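Local coordinates for protein peptidase, M20/M25/M40 family (Staphylococcus aureus, PDB 4EWT) that probably hydrolyses amide bonds of small substrates such as N-acylated amino acids, using a pair of manganese ions held in its catalytic domain, at residues 8-19 and 110-121. Residues are numbered along the deposited sequence; the frame is centred on the assembly and turned at random.
Sequences TLKSKEGKMIEI and AYMLVLAETLAE
V114 sits at the apolar centre, its two methyls divided among side chains of helix 13-25 and of its N-cap residue K12. CG1 stands anti to the backbone N (chi1 178°) and meets CB of K12 at 3.6 Å, with the M16 methyl CE also close; CG2 turns to CG of M16, 3.7 Å away, and to CD1 of I19. Toward the start of 110-121 the helices come closest: A110 CB lies 3.4 Å from the backbone O of M16, while CG2 of I19 rests on A110 and on CD1 of L113. Toward the other end, L9 CD2 packs against T118, and the methyls CG2 of T8 and T118 touch as their side chains pass in opposite directions.

Outward from this apolar patch, K12 shows how a lysine can bridge apolar packing and a charged edge. Its extended chain runs past V114, and NZ forms salt bridges with E117 OE1 (2.9 Å, anti side, tilted 26° out of the carboxylate plane) and E121 OE1 (2.9 Å, from above its plane), plus a hydrogen bond to T118 OG1, whose own proton goes to the backbone O of V114. K15 completes the salt-bridge network through a weak hydrogen bond to E117 OE2, which also pairs with K47. Residues 13-19 and 110-120 pack at 141°, nearer antiparallel than parallel; with T8 and L9 they join the N-terminal helices to helix 105-120, which covers strand 129-135 in the α/β metal-binding domain of the M20 fold.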
loop_
_atom_site.group_PDB
_atom_site.type_symbol
_atom_site.label_atom_id
_atom_site.label_comp_id
_atom_site.label_asym_id
_atom_site.label_seq_id
_atom_site.Cartn_x
_atom_site.Cartn_y
_atom_site.Cartn_z
ATOM N N THR A 8 -6.000 59.429 21.144
ATOM C CA THR A 8 -7.066 58.895 21.998
ATOM C C THR A 8 -6.840 57.412 22.284
ATOM O O THR A 8 -7.009 56.962 23.416
ATOM C CB THR A 8 -8.468 59.051 21.382
ATOM O OG1 THR A 8 -8.644 60.387 20.910
ATOM C CG2 THR A 8 -9.538 58.751 22.418
ATOM N N LEU A 9 -6.464 56.658 21.252
ATOM C CA LEU A 9 -6.219 55.231 21.406
ATOM C C LEU A 9 -4.997 54.965 22.276
ATOM O O LEU A 9 -5.046 54.132 23.186
ATOM C CB LEU A 9 -6.096 54.540 20.042
ATOM C CG LEU A 9 -7.407 54.388 19.257
ATOM C CD1 LEU A 9 -7.154 53.707 17.935
ATOM C CD2 LEU A 9 -8.464 53.614 20.046
ATOM N N LYS A 10 -3.923 55.680 22.025
ATOM C CA LYS A 10 -2.765 55.553 22.874
ATOM C C LYS A 10 -3.085 55.816 24.318
ATOM O O LYS A 10 -2.590 55.146 25.164
ATOM C CB LYS A 10 -1.648 56.464 22.428
ATOM C CG LYS A 10 -1.127 56.129 21.097
ATOM C CD LYS A 10 -0.346 57.236 20.510
ATOM C CE LYS A 10 0.983 56.737 20.042
ATOM N NZ LYS A 10 1.849 57.747 19.448
ATOM N N SER A 11 -3.930 56.793 24.589
ATOM C CA SER A 11 -4.293 57.164 25.965
ATOM C C SER A 11 -5.193 56.137 26.662
ATOM O O SER A 11 -5.340 56.159 27.887
ATOM C CB SER A 11 -4.936 58.559 26.007
ATOM O OG SER A 11 -6.290 58.521 25.584
ATOM N N LYS A 12 -5.788 55.240 25.878
ATOM C CA LYS A 12 -6.654 54.199 26.424
ATOM C C LYS A 12 -6.002 52.818 26.369
ATOM O O LYS A 12 -6.688 51.801 26.536
ATOM C CB LYS A 12 -7.989 54.170 25.675
ATOM C CG LYS A 12 -8.891 55.373 25.905
ATOM C CD LYS A 12 -10.073 55.338 24.948
ATOM C CE LYS A 12 -10.979 56.541 25.133
ATOM N NZ LYS A 12 -12.169 56.463 24.228
ATOM N N GLU A 13 -4.688 52.773 26.131
ATOM C CA GLU A 13 -3.986 51.488 25.999
ATOM C C GLU A 13 -4.156 50.664 27.272
ATOM O O GLU A 13 -4.474 49.468 27.203
ATOM C CB GLU A 13 -2.499 51.678 25.662
ATOM C CG GLU A 13 -1.765 50.361 25.356
ATOM C CD GLU A 13 -0.291 50.534 24.973
ATOM O OE1 GLU A 13 0.274 51.633 25.163
ATOM O OE2 GLU A 13 0.309 49.547 24.477
ATOM N N GLY A 14 -3.978 51.323 28.422
ATOM C CA GLY A 14 -4.132 50.698 29.739
ATOM C C GLY A 14 -5.473 50.012 29.944
ATOM O O GLY A 14 -5.552 48.946 30.563
ATOM N N LYS A 15 -6.511 50.607 29.397
ATOM C CA LYS A 15 -7.842 50.077 29.476
ATOM C C LYS A 15 -8.002 48.782 28.632
ATOM O O LYS A 15 -8.673 47.862 29.035
ATOM C CB LYS A 15 -8.826 51.155 29.027
ATOM C CG LYS A 15 -10.267 50.903 29.249
ATOM C CD LYS A 15 -11.007 52.205 29.098
ATOM C CE LYS A 15 -12.368 52.095 28.466
ATOM N NZ LYS A 15 -13.556 52.243 29.337
ATOM N N MET A 16 -7.408 48.759 27.455
ATOM C CA MET A 16 -7.443 47.559 26.591
ATOM C C MET A 16 -6.808 46.379 27.315
ATOM O O MET A 16 -7.345 45.272 27.312
ATOM C CB MET A 16 -6.679 47.783 25.284
ATOM C CG MET A 16 -7.117 48.978 24.470
ATOM S SD MET A 16 -6.090 49.161 23.005
ATOM C CE MET A 16 -6.747 50.679 22.328
ATOM N N ILE A 17 -5.665 46.648 27.943
ATOM C CA ILE A 17 -4.874 45.646 28.643
ATOM C C ILE A 17 -5.647 45.086 29.839
ATOM O O ILE A 17 -5.762 43.866 29.992
ATOM C CB ILE A 17 -3.494 46.222 29.035
ATOM C CG1 ILE A 17 -2.663 46.467 27.770
ATOM C CG2 ILE A 17 -2.755 45.292 30.004
ATOM C CD1 ILE A 17 -1.481 47.399 27.960
ATOM N N GLU A 18 -6.188 45.987 30.657
ATOM C CA GLU A 18 -7.045 45.641 31.793
ATOM C C GLU A 18 -8.268 44.815 31.365
ATOM O O GLU A 18 -8.655 43.865 32.048
ATOM C CB GLU A 18 -7.465 46.931 32.509
ATOM C CG GLU A 18 -8.637 46.825 33.471
ATOM C CD GLU A 18 -9.308 48.164 33.670
ATOM O OE1 GLU A 18 -8.860 48.932 34.547
ATOM O OE2 GLU A 18 -10.279 48.461 32.936
ATOM N N ILE A 19 -8.858 45.164 30.224
ATOM C CA ILE A 19 -10.007 44.417 29.707
ATOM C C ILE A 19 -9.617 43.032 29.162
ATOM O O ILE A 19 -10.345 42.059 29.383
ATOM C CB ILE A 19 -10.816 45.242 28.669
ATOM C CG1 ILE A 19 -11.563 46.392 29.380
ATOM C CG2 ILE A 19 -11.798 44.351 27.911
ATOM C CD1 ILE A 19 -12.078 47.486 28.437
ATOM N N ALA A 110 -11.030 42.930 23.547
ATOM C CA ALA A 110 -10.486 44.055 24.303
ATOM C C ALA A 110 -10.256 45.294 23.438
ATOM O O ALA A 110 -10.762 46.390 23.757
ATOM C CB ALA A 110 -9.195 43.648 25.028
ATOM N N TYR A 111 -9.506 45.128 22.351
ATOM C CA TYR A 111 -9.152 46.270 21.514
ATOM C C TYR A 111 -10.393 46.820 20.802
ATOM O O TYR A 111 -10.522 48.030 20.647
ATOM C CB TYR A 111 -8.034 45.934 20.514
ATOM C CG TYR A 111 -8.533 45.492 19.154
ATOM C CD1 TYR A 111 -8.956 46.427 18.200
ATOM C CD2 TYR A 111 -8.589 44.145 18.818
ATOM C CE1 TYR A 111 -9.436 46.022 16.954
ATOM C CE2 TYR A 111 -9.057 43.732 17.568
ATOM C CZ TYR A 111 -9.476 44.679 16.644
ATOM O OH TYR A 111 -9.946 44.275 15.410
ATOM N N MET A 112 -11.286 45.922 20.377
ATOM C CA MET A 112 -12.508 46.307 19.678
ATOM C C MET A 112 -13.459 47.109 20.570
ATOM O O MET A 112 -14.075 48.075 20.115
ATOM C CB MET A 112 -13.227 45.075 19.118
ATOM C CG MET A 112 -14.441 45.427 18.260
ATOM S SD MET A 112 -14.000 46.355 16.760
ATOM C CE MET A 112 -13.390 44.990 15.740
ATOM N N LEU A 113 -13.588 46.707 21.834
ATOM C CA LEU A 113 -14.443 47.455 22.760
ATOM C C LEU A 113 -13.943 48.888 22.923
ATOM O O LEU A 113 -14.733 49.835 22.865
ATOM C CB LEU A 113 -14.548 46.760 24.129
ATOM C CG LEU A 113 -15.314 45.439 24.259
ATOM C CD1 LEU A 113 -15.070 44.875 25.640
ATOM C CD2 LEU A 113 -16.819 45.581 23.997
ATOM N N VAL A 114 -12.636 49.046 23.094
ATOM C CA VAL A 114 -12.037 50.368 23.284
ATOM C C VAL A 114 -12.014 51.188 21.981
ATOM O O VAL A 114 -12.189 52.409 22.004
ATOM C CB VAL A 114 -10.626 50.263 23.936
ATOM C CG1 VAL A 114 -9.978 51.638 24.079
ATOM C CG2 VAL A 114 -10.723 49.584 25.295
ATOM N N LEU A 115 -11.821 50.522 20.849
ATOM C CA LEU A 115 -11.906 51.205 19.567
ATOM C C LEU A 115 -13.329 51.688 19.292
ATOM O O LEU A 115 -13.522 52.788 18.782
ATOM C CB LEU A 115 -11.429 50.304 18.436
ATOM C CG LEU A 115 -11.643 50.833 17.007
ATOM C CD1 LEU A 115 -10.876 52.120 16.757
ATOM C CD2 LEU A 115 -11.240 49.772 15.996
ATOM N N ALA A 116 -14.316 50.854 19.617
ATOM C CA ALA A 116 -15.714 51.186 19.359
ATOM C C ALA A 116 -16.157 52.401 20.173
ATOM O O ALA A 116 -16.792 53.314 19.639
ATOM C CB ALA A 116 -16.607 49.991 19.637
ATOM N N GLU A 117 -15.800 52.404 21.457
ATOM C CA GLU A 117 -15.994 53.551 22.347
ATOM C C GLU A 117 -15.392 54.810 21.734
ATOM O O GLU A 117 -16.034 55.873 21.705
ATOM C CB GLU A 117 -15.349 53.266 23.710
ATOM C CG GLU A 117 -15.276 54.483 24.648
ATOM C CD GLU A 117 -14.522 54.183 25.935
ATOM O OE1 GLU A 117 -13.631 54.971 26.308
ATOM O OE2 GLU A 117 -14.815 53.157 26.575
ATOM N N THR A 118 -14.167 54.671 21.229
ATOM C CA THR A 118 -13.434 55.787 20.636
ATOM C C THR A 118 -14.091 56.295 19.353
ATOM O O THR A 118 -14.289 57.495 19.204
ATOM C CB THR A 118 -11.967 55.419 20.376
ATOM O OG1 THR A 118 -11.382 54.936 21.590
ATOM C CG2 THR A 118 -11.188 56.628 19.895
ATOM N N LEU A 119 -14.452 55.390 18.443
ATOM C CA LEU A 119 -15.146 55.784 17.213
ATOM C C LEU A 119 -16.487 56.451 17.514
ATOM O O LEU A 119 -16.922 57.330 16.773
ATOM C CB LEU A 119 -15.340 54.589 16.263
ATOM C CG LEU A 119 -14.098 53.961 15.609
ATOM C CD1 LEU A 119 -14.456 52.691 14.852
ATOM C CD2 LEU A 119 -13.383 54.958 14.678
ATOM N N ALA A 120 -17.125 56.042 18.612
ATOM C CA ALA A 120 -18.403 56.614 19.045
ATOM C C ALA A 120 -18.311 58.085 19.474
ATOM O O ALA A 120 -19.309 58.815 19.413
ATOM C CB ALA A 120 -19.013 55.781 20.166
ATOM N N GLU A 121 -17.129 58.512 19.909
ATOM C CA GLU A 121 -16.932 59.903 20.303
ATOM C C GLU A 121 -16.409 60.752 19.141
ATOM O O GLU A 121 -16.131 61.940 19.304
ATOM C CB GLU A 121 -16.073 60.009 21.580
ATOM C CG GLU A 121 -14.636 59.571 21.461
ATOM C CD GLU A 121 -14.063 59.039 22.769
ATOM O OE1 GLU A 121 -12.819 58.930 22.870
ATOM O OE2 GLU A 121 -14.841 58.705 23.693
#